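PDB 1RH1: colicin B from Escherichia coli, which kills closely related bacteria by forming channels that depolarize the cytoplasmic membrane and dissipate the energy of the target cell. Local coordinates for residues T387-F399 with T467-V481. Residues are numbered along the deposited sequence; the frame is centred on the assembly and turned at random.
Sequences TDKEAIVNAWKAF and TLGSALIAFGLSATV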
ATOM      1  N   THR A 387     -13.561 -28.877  46.588  1.00 19.15           N
ATOM      2  CA  THR A 387     -13.510 -27.603  47.261  1.00 18.06           C
ATOM      3  C   THR A 387     -12.800 -26.619  46.340  1.00 19.74           C
ATOM      4  O   THR A 387     -13.243 -25.478  46.200  1.00 18.51           O
ATOM      5  CB  THR A 387     -12.774 -27.817  48.590  1.00 20.85           C
ATOM      6  OG1 THR A 387     -13.302 -29.010  49.158  1.00 22.22           O
ATOM      7  CG2 THR A 387     -13.012 -26.710  49.596  1.00 21.79           C
ATOM      8  N   ASP A 388     -11.703 -27.045  45.700  1.00 17.47           N
ATOM      9  CA  ASP A 388     -11.025 -26.215  44.717  1.00 17.79           C
ATOM     10  C   ASP A 388     -11.831 -26.080  43.437  1.00 13.28           C
ATOM     11  O   ASP A 388     -11.874 -24.990  42.874  1.00 16.16           O
ATOM     12  CB  ASP A 388      -9.681 -26.802  44.352  1.00 21.83           C
ATOM     13  CG  ASP A 388      -8.646 -26.816  45.461  1.00 28.17           C
ATOM     14  OD1 ASP A 388      -8.864 -26.177  46.496  1.00 34.65           O
ATOM     15  OD2 ASP A 388      -7.611 -27.469  45.266  1.00 31.08           O
ATOM     16  N   LYS A 389     -12.479 -27.149  42.963  1.00  6.84           N
ATOM     17  CA  LYS A 389     -13.310 -27.116  41.779  1.00  4.96           C
ATOM     18  C   LYS A 389     -14.387 -26.086  42.024  1.00  6.77           C
ATOM     19  O   LYS A 389     -14.534 -25.163  41.225  1.00  4.95           O
ATOM     20  CB  LYS A 389     -13.927 -28.480  41.563  1.00  7.55           C
ATOM     21  CG  LYS A 389     -14.641 -28.784  40.252  1.00  9.58           C
ATOM     22  CD  LYS A 389     -15.092 -30.260  40.290  1.00 15.60           C
ATOM     23  CE  LYS A 389     -13.974 -31.297  40.034  1.00 19.23           C
ATOM     24  NZ  LYS A 389     -14.054 -32.480  40.893  1.00 18.70           N
ATOM     25  N   GLU A 390     -15.042 -26.164  43.194  1.00  4.05           N
ATOM     26  CA  GLU A 390     -16.090 -25.227  43.565  1.00  4.99           C
ATOM     27  C   GLU A 390     -15.641 -23.769  43.542  1.00  5.09           C
ATOM     28  O   GLU A 390     -16.399 -22.884  43.151  1.00  5.66           O
ATOM     29  CB  GLU A 390     -16.597 -25.585  44.943  1.00  7.61           C
ATOM     30  CG  GLU A 390     -17.841 -24.801  45.373  1.00 24.27           C
ATOM     31  CD  GLU A 390     -19.161 -25.154  44.665  1.00 34.25           C
ATOM     32  OE1 GLU A 390     -19.815 -26.101  45.122  1.00 39.96           O
ATOM     33  OE2 GLU A 390     -19.552 -24.485  43.690  1.00 36.95           O
ATOM     34  N   ALA A 391     -14.385 -23.500  43.901  1.00  5.36           N
ATOM     35  CA  ALA A 391     -13.826 -22.164  43.893  1.00  3.26           C
ATOM     36  C   ALA A 391     -13.643 -21.636  42.487  1.00  6.68           C
ATOM     37  O   ALA A 391     -13.870 -20.446  42.287  1.00  9.23           O
ATOM     38  CB  ALA A 391     -12.473 -22.144  44.564  1.00  2.00           C
ATOM     39  N   ILE A 392     -13.285 -22.467  41.491  1.00  4.84           N
ATOM     40  CA  ILE A 392     -13.072 -21.995  40.120  1.00  2.62           C
ATOM     41  C   ILE A 392     -14.376 -21.671  39.414  1.00  3.54           C
ATOM     42  O   ILE A 392     -14.532 -20.673  38.699  1.00  2.00           O
ATOM     43  CB  ILE A 392     -12.359 -23.032  39.289  1.00  2.00           C
ATOM     44  CG1 ILE A 392     -11.293 -23.791  40.035  1.00  5.83           C
ATOM     45  CG2 ILE A 392     -11.650 -22.244  38.216  1.00  4.99           C
ATOM     46  CD1 ILE A 392     -10.733 -25.054  39.355  1.00 13.53           C
ATOM     47  N   VAL A 393     -15.324 -22.579  39.644  1.00  2.47           N
ATOM     48  CA  VAL A 393     -16.660 -22.440  39.127  1.00  2.00           C
ATOM     49  C   VAL A 393     -17.224 -21.141  39.650  1.00  2.00           C
ATOM     50  O   VAL A 393     -17.499 -20.270  38.838  1.00  3.21           O
ATOM     51  CB  VAL A 393     -17.478 -23.639  39.578  1.00  2.00           C
ATOM     52  CG1 VAL A 393     -18.946 -23.485  39.223  1.00  2.00           C
ATOM     53  CG2 VAL A 393     -16.932 -24.858  38.869  1.00  2.00           C
ATOM     54  N   ASN A 394     -17.297 -20.951  40.972  1.00  3.81           N
ATOM     55  CA  ASN A 394     -17.809 -19.723  41.565  1.00  2.24           C
ATOM     56  C   ASN A 394     -17.093 -18.434  41.158  1.00  4.68           C
ATOM     57  O   ASN A 394     -17.677 -17.347  41.138  1.00  2.00           O
ATOM     58  CB  ASN A 394     -17.760 -19.860  43.055  1.00  2.00           C
ATOM     59  CG  ASN A 394     -18.847 -20.744  43.636  1.00  3.18           C
ATOM     60  OD1 ASN A 394     -18.610 -21.458  44.608  1.00  2.00           O
ATOM     61  ND2 ASN A 394     -20.066 -20.725  43.099  1.00  6.57           N
ATOM     62  N   ALA A 395     -15.810 -18.551  40.812  1.00  2.00           N
ATOM     63  CA  ALA A 395     -15.038 -17.437  40.293  1.00  3.56           C
ATOM     64  C   ALA A 395     -15.489 -17.086  38.885  1.00  3.24           C
ATOM     65  O   ALA A 395     -15.535 -15.910  38.524  1.00  5.89           O
ATOM     66  CB  ALA A 395     -13.574 -17.798  40.253  1.00  6.61           C
ATOM     67  N   TRP A 396     -15.830 -18.083  38.070  1.00  2.00           N
ATOM     68  CA  TRP A 396     -16.395 -17.779  36.779  1.00  2.00           C
ATOM     69  C   TRP A 396     -17.813 -17.221  36.892  1.00  2.87           C
ATOM     70  O   TRP A 396     -18.156 -16.295  36.169  1.00  3.91           O
ATOM     71  CB  TRP A 396     -16.345 -19.035  35.961  1.00  2.00           C
ATOM     72  CG  TRP A 396     -15.005 -19.222  35.267  1.00  2.00           C
ATOM     73  CD1 TRP A 396     -14.182 -20.266  35.572  1.00  2.00           C
ATOM     74  CD2 TRP A 396     -14.508 -18.414  34.281  1.00  2.00           C
ATOM     75  NE1 TRP A 396     -13.161 -20.134  34.776  1.00  2.00           N
ATOM     76  CE2 TRP A 396     -13.315 -19.055  33.995  1.00  2.00           C
ATOM     77  CE3 TRP A 396     -14.872 -17.255  33.588  1.00  2.00           C
ATOM     78  CZ2 TRP A 396     -12.473 -18.548  33.012  1.00  2.00           C
ATOM     79  CZ3 TRP A 396     -14.028 -16.747  32.603  1.00  2.00           C
ATOM     80  CH2 TRP A 396     -12.832 -17.395  32.311  1.00  2.00           C
ATOM     81  N   LYS A 397     -18.661 -17.678  37.826  1.00  2.00           N
ATOM     82  CA  LYS A 397     -20.013 -17.166  38.030  1.00  2.00           C
ATOM     83  C   LYS A 397     -20.070 -15.695  38.349  1.00  2.00           C
ATOM     84  O   LYS A 397     -21.083 -15.051  38.141  1.00  2.00           O
ATOM     85  CB  LYS A 397     -20.687 -17.864  39.161  1.00  2.00           C
ATOM     86  CG  LYS A 397     -20.884 -19.323  38.912  1.00  2.00           C
ATOM     87  CD  LYS A 397     -21.750 -19.791  40.045  1.00  3.10           C
ATOM     88  CE  LYS A 397     -22.706 -20.844  39.531  1.00  4.06           C
ATOM     89  NZ  LYS A 397     -23.640 -20.253  38.596  1.00  3.86           N
ATOM     90  N   ALA A 398     -18.992 -15.139  38.894  1.00  4.06           N
ATOM     91  CA  ALA A 398     -18.927 -13.732  39.230  1.00  2.00           C
ATOM     92  C   ALA A 398     -18.184 -12.896  38.194  1.00  5.29           C
ATOM     93  O   ALA A 398     -18.203 -11.659  38.226  1.00  6.49           O
ATOM     94  CB  ALA A 398     -18.256 -13.596  40.561  1.00  2.00           C
ATOM     95  N   PHE A 399     -17.536 -13.557  37.229  1.00  4.17           N
ATOM     96  CA  PHE A 399     -16.873 -12.882  36.130  1.00  2.00           C
ATOM     97  C   PHE A 399     -17.834 -11.940  35.423  1.00  2.00           C
ATOM     98  O   PHE A 399     -19.008 -12.232  35.249  1.00  2.00           O
ATOM     99  CB  PHE A 399     -16.348 -13.963  35.206  1.00  2.00           C
ATOM    100  CG  PHE A 399     -15.672 -13.492  33.939  1.00  2.00           C
ATOM    101  CD1 PHE A 399     -14.324 -13.164  33.964  1.00  2.00           C
ATOM    102  CD2 PHE A 399     -16.400 -13.403  32.756  1.00  2.27           C
ATOM    103  CE1 PHE A 399     -13.702 -12.746  32.801  1.00  2.04           C
ATOM    104  CE2 PHE A 399     -15.775 -12.985  31.589  1.00  4.10           C
ATOM    105  CZ  PHE A 399     -14.425 -12.656  31.614  1.00  6.86           C
ATOM    106  N   THR A 467      -9.872 -13.696  27.461  1.00  8.60           N
ATOM    107  CA  THR A 467     -10.911 -14.055  28.426  1.00  7.77           C
ATOM    108  C   THR A 467     -10.371 -15.049  29.447  1.00  7.77           C
ATOM    109  O   THR A 467     -10.636 -14.852  30.634  1.00 11.58           O
ATOM    110  CB  THR A 467     -12.144 -14.695  27.731  1.00  2.00           C
ATOM    111  OG1 THR A 467     -12.642 -13.760  26.784  1.00  2.00           O
ATOM    112  CG2 THR A 467     -13.253 -15.027  28.712  1.00  2.00           C
ATOM    113  N   LEU A 468      -9.596 -16.077  29.044  1.00  7.84           N
ATOM    114  CA  LEU A 468      -9.068 -17.029  30.009  1.00  5.18           C
ATOM    115  C   LEU A 468      -7.967 -16.483  30.916  1.00  4.56           C
ATOM    116  O   LEU A 468      -8.007 -16.664  32.131  1.00  7.90           O
ATOM    117  CB  LEU A 468      -8.516 -18.261  29.304  1.00  2.00           C
ATOM    118  CG  LEU A 468      -9.410 -19.159  28.499  1.00  2.00           C
ATOM    119  CD1 LEU A 468      -8.737 -20.507  28.368  1.00  2.00           C
ATOM    120  CD2 LEU A 468     -10.731 -19.368  29.189  1.00  2.00           C
ATOM    121  N   GLY A 469      -6.985 -15.787  30.334  1.00  6.89           N
ATOM    122  CA  GLY A 469      -5.823 -15.259  31.026  1.00  2.50           C
ATOM    123  C   GLY A 469      -6.183 -14.117  31.938  1.00  2.22           C
ATOM    124  O   GLY A 469      -5.918 -14.179  33.133  1.00  2.64           O
ATOM    125  N   SER A 470      -6.822 -13.080  31.397  1.00  2.00           N
ATOM    126  CA  SER A 470      -7.203 -11.944  32.213  1.00  3.83           C
ATOM    127  C   SER A 470      -8.328 -12.214  33.208  1.00  2.97           C
ATOM    128  O   SER A 470      -8.716 -11.358  33.996  1.00  7.57           O
ATOM    129  CB  SER A 470      -7.560 -10.776  31.287  1.00  6.11           C
ATOM    130  OG  SER A 470      -8.717 -11.025  30.528  1.00  6.81           O
ATOM    131  N   ALA A 471      -8.872 -13.419  33.206  1.00  6.86           N
ATOM    132  CA  ALA A 471      -9.809 -13.810  34.230  1.00  6.97           C
ATOM    133  C   ALA A 471      -8.957 -14.443  35.309  1.00  5.00           C
ATOM    134  O   ALA A 471      -9.233 -14.130  36.457  1.00 11.97           O
ATOM    135  CB  ALA A 471     -10.802 -14.851  33.743  1.00  3.58           C
ATOM    136  N   LEU A 472      -7.928 -15.284  35.003  1.00  9.59           N
ATOM    137  CA  LEU A 472      -7.038 -15.930  35.991  1.00  7.44           C
ATOM    138  C   LEU A 472      -6.171 -14.938  36.756  1.00  8.69           C
ATOM    139  O   LEU A 472      -6.034 -15.098  37.973  1.00  8.86           O
ATOM    140  CB  LEU A 472      -6.096 -16.951  35.328  1.00  2.00           C
ATOM    141  CG  LEU A 472      -4.895 -17.522  36.102  1.00  2.00           C
ATOM    142  CD1 LEU A 472      -5.367 -18.408  37.217  1.00  5.03           C
ATOM    143  CD2 LEU A 472      -4.053 -18.404  35.222  1.00  2.00           C
ATOM    144  N   ILE A 473      -5.612 -13.892  36.116  1.00  7.45           N
ATOM    145  CA  ILE A 473      -4.791 -12.941  36.848  1.00  9.23           C
ATOM    146  C   ILE A 473      -5.654 -12.005  37.672  1.00 14.23           C
ATOM    147  O   ILE A 473      -5.144 -11.053  38.262  1.00 17.27           O
ATOM    148  CB  ILE A 473      -3.894 -12.048  35.933  1.00  9.11           C
ATOM    149  CG1 ILE A 473      -4.751 -11.155  35.078  1.00 12.04           C
ATOM    150  CG2 ILE A 473      -2.983 -12.925  35.075  1.00  9.19           C
ATOM    151  CD1 ILE A 473      -3.892 -10.146  34.312  1.00 19.41           C
ATOM    152  N   ALA A 474      -6.961 -12.271  37.739  1.00 11.11           N
ATOM    153  CA  ALA A 474      -7.931 -11.451  38.459  1.00 12.19           C
ATOM    154  C   ALA A 474      -8.792 -12.263  39.399  1.00 10.02           C
ATOM    155  O   ALA A 474      -9.610 -11.706  40.130  1.00 11.77           O
ATOM    156  CB  ALA A 474      -8.881 -10.749  37.488  1.00  9.03           C
ATOM    157  N   PHE A 475      -8.671 -13.583  39.385  1.00 10.02           N
ATOM    158  CA  PHE A 475      -9.514 -14.370  40.249  1.00 13.74           C
ATOM    159  C   PHE A 475      -8.997 -14.362  41.669  1.00 17.79           C
ATOM    160  O   PHE A 475      -7.782 -14.337  41.908  1.00 22.07           O
ATOM    161  CB  PHE A 475      -9.563 -15.791  39.780  1.00 10.94           C
ATOM    162  CG  PHE A 475     -10.506 -16.107  38.641  1.00  7.96           C
ATOM    163  CD1 PHE A 475     -10.396 -17.368  38.030  1.00  8.67           C
ATOM    164  CD2 PHE A 475     -11.478 -15.194  38.223  1.00  7.42           C
ATOM    165  CE1 PHE A 475     -11.263 -17.720  37.002  1.00  4.02           C
ATOM    166  CE2 PHE A 475     -12.338 -15.554  37.193  1.00  6.40           C
ATOM    167  CZ  PHE A 475     -12.227 -16.811  36.591  1.00  6.68           C
ATOM    168  N   GLY A 476      -9.940 -14.348  42.614  1.00 18.13           N
ATOM    169  CA  GLY A 476      -9.548 -14.514  44.000  1.00 19.49           C
ATOM    170  C   GLY A 476      -9.407 -16.016  44.261  1.00 24.60           C
ATOM    171  O   GLY A 476     -10.394 -16.651  44.678  1.00 31.26           O
ATOM    172  N   LEU A 477      -8.230 -16.625  43.984  1.00 15.54           N
ATOM    173  CA  LEU A 477      -8.073 -18.071  44.191  1.00 15.07           C
ATOM    174  C   LEU A 477      -6.737 -18.411  44.849  1.00 14.06           C
ATOM    175  O   LEU A 477      -5.740 -17.705  44.644  1.00 12.40           O
ATOM    176  CB  LEU A 477      -8.117 -18.861  42.873  1.00 15.82           C
ATOM    177  CG  LEU A 477      -9.163 -18.648  41.799  1.00 12.96           C
ATOM    178  CD1 LEU A 477      -8.683 -19.349  40.548  1.00 12.94           C
ATOM    179  CD2 LEU A 477     -10.521 -19.128  42.257  1.00 14.02           C
ATOM    180  N   SER A 478      -6.690 -19.528  45.601  1.00  9.55           N
ATOM    181  CA  SER A 478      -5.471 -19.968  46.256  1.00  6.65           C
ATOM    182  C   SER A 478      -4.383 -20.435  45.283  1.00  6.15           C
ATOM    183  O   SER A 478      -4.651 -20.595  44.094  1.00 10.61           O
ATOM    184  CB  SER A 478      -5.825 -21.083  47.227  1.00  6.58           C
ATOM    185  OG  SER A 478      -5.872 -22.392  46.676  1.00 12.71           O
ATOM    186  N   ALA A 479      -3.144 -20.663  45.723  1.00  4.10           N
ATOM    187  CA  ALA A 479      -2.083 -21.117  44.841  1.00  3.61           C
ATOM    188  C   ALA A 479      -2.246 -22.492  44.196  1.00  5.78           C
ATOM    189  O   ALA A 479      -1.752 -22.732  43.085  1.00  4.70           O
ATOM    190  CB  ALA A 479      -0.774 -21.151  45.577  1.00  2.70           C
ATOM    191  N   THR A 480      -2.965 -23.403  44.864  1.00  5.00           N
ATOM    192  CA  THR A 480      -3.150 -24.753  44.344  1.00  2.64           C
ATOM    193  C   THR A 480      -3.975 -24.667  43.092  1.00  4.40           C
ATOM    194  O   THR A 480      -3.601 -25.189  42.046  1.00  8.21           O
ATOM    195  CB  THR A 480      -3.891 -25.656  45.304  1.00  3.75           C
ATOM    196  OG1 THR A 480      -3.471 -25.316  46.608  1.00  9.65           O
ATOM    197  CG2 THR A 480      -3.575 -27.117  45.064  1.00  6.64           C
ATOM    198  N   VAL A 481      -5.054 -23.901  43.271  1.00  6.78           N
ATOM    199  CA  VAL A 481      -6.041 -23.586  42.264  1.00  5.34           C
ATOM    200  C   VAL A 481      -5.402 -22.773  41.155  1.00  4.96           C
ATOM    201  O   VAL A 481      -5.478 -23.227  40.021  1.00  8.31           O
ATOM    202  CB  VAL A 481      -7.178 -22.826  42.940  1.00  2.00           C
ATOM    203  CG1 VAL A 481      -8.296 -22.546  41.970  1.00  2.00           C
ATOM    204  CG2 VAL A 481      -7.738 -23.691  44.049  1.00  3.39           C
TER
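Phe475 presents the edge of its ring to the indole face of Trp396, an edge-to-face pair within the helical bundle of the colicin pore-forming domain. The planes meet at 87°, and the centroids of the phenyl and the five-membered ring lie 4.9 Å apart. Here the non-helical linker between helices 457-472 and 479-495, both overlapping predicted transmembrane segments, runs along helix 386-398. Phe475 CG stands beside its own backbone N (chi1 -81°), which brings one face of the ring to Ala395 and the edge to Trp396. That face receives the methyl of Ala395: CB sits 3.7 Å from the ring centroid and 4° off the normal, a nearly axial CH-pi contact. The opposite face is approached by the carbonyl oxygen of Ala471, displaced toward the rim. Contacts on both faces and at one edge thus limit the ring's rotation, with CZ over the centre of the indole.

The six-membered end of Trp396 reaches on to helix 457-472, where CH2 lies 3.6 Å from Ala471 CB, and Thr467 O sits at the edge of the indole, near its plane. Phe399 carries CG opposite its backbone N and turns its ring toward this same helix; its CE1 touches Ala471 CB, while Trp396 CZ3 lies over the centre of one face of the Phe399 ring. Met404 of helix 401-406 also packs against Phe399 and Thr467, and Ile432 of helix 420-435 meets Trp396.

Farther along, Leu477 rests CD2 against both Ala391 O (3.6 Å) and Ala395 CB (3.9 Å), one turn apart on the helix. No hydrogen bond joins the two segments. At the start of helix 479-495, Val481 divides its branches: CG1 meets Ile392 CG1 at 3.8 Å, whereas CG2 lies against the carboxylate carbon CG of Asp388 at 3.5 Å.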